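Local coordinates for protein YecR (Salmonella typhimurium, PDB 7BGL) that is a predicted lipoprotein of the YecR-like family, seen within a large multi-protein assembly, whose own function is not established, at residues T37-L42 against C87-F92. Residues are numbered along the deposited sequence; the frame is centred on the assembly and turned at random.
Sequences TYNQPL and CLNTRF
Tyr38 and Phe92 form an antiparallel hydrogen-bonded pair: Tyr38 N donates to Phe92 O at 2.9 Å, and Phe92 N returns a nearly straight bond (175°) to Tyr38 O. Two residues further along strand 33-41, Gln40 forms the same reciprocal pair with Thr90, though the bond from Gln40 N to Thr90 O is more bent, at 137°. Between these pairs, the CA-H of Arg91 approaches Tyr38 O and that of Asn39 approaches Thr90 O, each CA 3.5 Å from its oxygen; beyond Tyr38, Thr37 CA lies 3.3 Å from Phe92 O. The segments belong to the two central strands of a four-stranded antiparallel sheet. Thr37 bonds through its backbone to Gln23 of strand 23-28, and Asn89 and Arg91 to Ser80 and Thr78 of strand 76-82; a disulfide ties Cys87 to Cys79. On the face bearing Tyr38, Gln40, Thr90 and Phe92, chi1 of 52° sets Tyr38 CG between its backbone N and carbonyl carbon, and Phe92 CB makes a CH-pi contact over one ring face, its closeness doubtful. The two rings are nearly parallel but slid apart. Gln40 CG passes 3.5 Å from Phe92 CE1. On the other face, Asn39 and Arg91 lie side by side, placing Asn39 OD1 2.9 Å from Arg91 NE.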
# COMPACT_ATOMS: atom_id res chain seq x y z
N THR C 37 -74.62 73.44 -13.80
CA THR C 37 -73.30 73.91 -14.22
C THR C 37 -73.39 75.34 -14.71
O THR C 37 -74.39 75.76 -15.30
CB THR C 37 -72.71 73.02 -15.33
OG1 THR C 37 -73.60 73.01 -16.45
CG2 THR C 37 -72.52 71.60 -14.82
N TYR C 38 -72.32 76.10 -14.46
CA TYR C 38 -72.18 77.44 -15.01
C TYR C 38 -70.73 77.66 -15.42
O TYR C 38 -69.83 76.91 -15.02
CB TYR C 38 -72.65 78.52 -14.03
CG TYR C 38 -72.05 78.46 -12.65
CD1 TYR C 38 -72.56 77.59 -11.69
CD2 TYR C 38 -70.99 79.28 -12.29
CE1 TYR C 38 -72.02 77.53 -10.42
CE2 TYR C 38 -70.45 79.24 -11.02
CZ TYR C 38 -70.97 78.36 -10.09
OH TYR C 38 -70.42 78.31 -8.82
N ASN C 39 -70.51 78.69 -16.23
CA ASN C 39 -69.23 78.93 -16.87
C ASN C 39 -68.57 80.19 -16.30
O ASN C 39 -69.24 81.12 -15.86
CB ASN C 39 -69.38 79.08 -18.38
CG ASN C 39 -70.04 77.87 -19.02
OD1 ASN C 39 -70.09 76.80 -18.43
ND2 ASN C 39 -70.55 78.05 -20.23
N GLN C 40 -67.24 80.19 -16.32
CA GLN C 40 -66.44 81.33 -15.91
C GLN C 40 -65.33 81.57 -16.93
O GLN C 40 -64.51 80.68 -17.17
CB GLN C 40 -65.83 81.11 -14.53
CG GLN C 40 -66.63 81.71 -13.38
CD GLN C 40 -65.75 82.07 -12.20
OE1 GLN C 40 -64.53 82.14 -12.32
NE2 GLN C 40 -66.37 82.27 -11.04
N PRO C 41 -65.28 82.75 -17.55
CA PRO C 41 -64.15 83.06 -18.44
C PRO C 41 -62.83 83.09 -17.68
O PRO C 41 -62.82 82.92 -16.46
CB PRO C 41 -64.50 84.44 -19.01
CG PRO C 41 -65.97 84.60 -18.78
CD PRO C 41 -66.32 83.78 -17.58
N LEU C 42 -61.72 83.29 -18.39
CA LEU C 42 -60.41 83.25 -17.76
C LEU C 42 -60.31 84.24 -16.61
O LEU C 42 -60.18 83.84 -15.45
CB LEU C 42 -59.32 83.53 -18.80
CG LEU C 42 -57.98 82.81 -18.60
CD1 LEU C 42 -56.99 83.21 -19.69
CD2 LEU C 42 -57.40 83.10 -17.23
N CYS C 87 -56.20 78.52 -18.84
CA CYS C 87 -57.54 77.96 -18.67
C CYS C 87 -58.54 78.98 -19.21
O CYS C 87 -58.95 79.90 -18.49
CB CYS C 87 -57.82 77.61 -17.21
SG CYS C 87 -59.45 76.90 -16.91
N LEU C 88 -58.91 78.82 -20.48
CA LEU C 88 -59.81 79.79 -21.11
C LEU C 88 -61.17 79.82 -20.42
O LEU C 88 -61.72 80.90 -20.18
CB LEU C 88 -59.97 79.46 -22.59
CG LEU C 88 -58.69 79.47 -23.43
CD1 LEU C 88 -59.00 79.25 -24.90
CD2 LEU C 88 -57.93 80.77 -23.22
N ASN C 89 -61.72 78.65 -20.09
CA ASN C 89 -63.02 78.56 -19.45
C ASN C 89 -62.95 77.59 -18.28
O ASN C 89 -62.21 76.60 -18.32
CB ASN C 89 -64.10 78.11 -20.44
CG ASN C 89 -65.48 78.07 -19.82
OD1 ASN C 89 -65.96 79.06 -19.28
ND2 ASN C 89 -66.12 76.91 -19.88
N THR C 90 -63.74 77.87 -17.25
CA THR C 90 -63.83 77.02 -16.07
C THR C 90 -65.29 76.67 -15.82
O THR C 90 -66.15 77.56 -15.81
CB THR C 90 -63.23 77.70 -14.84
OG1 THR C 90 -61.85 77.98 -15.08
CG2 THR C 90 -63.35 76.79 -13.62
N ARG C 91 -65.57 75.39 -15.61
CA ARG C 91 -66.92 74.94 -15.31
C ARG C 91 -67.09 74.76 -13.81
O ARG C 91 -66.29 74.06 -13.17
CB ARG C 91 -67.22 73.62 -16.04
CG ARG C 91 -67.33 73.75 -17.55
CD ARG C 91 -68.70 74.28 -17.95
NE ARG C 91 -68.83 74.40 -19.40
CZ ARG C 91 -69.07 73.39 -20.21
NH1 ARG C 91 -69.22 72.15 -19.76
NH2 ARG C 91 -69.17 73.61 -21.52
N PHE C 92 -68.11 75.39 -13.25
CA PHE C 92 -68.42 75.28 -11.83
C PHE C 92 -69.74 74.53 -11.67
O PHE C 92 -70.73 74.87 -12.33
CB PHE C 92 -68.50 76.66 -11.18
CG PHE C 92 -67.17 77.33 -11.01
CD1 PHE C 92 -66.66 78.14 -12.00
CD2 PHE C 92 -66.43 77.14 -9.86
CE1 PHE C 92 -65.43 78.76 -11.85
CE2 PHE C 92 -65.20 77.76 -9.70
CZ PHE C 92 -64.70 78.57 -10.70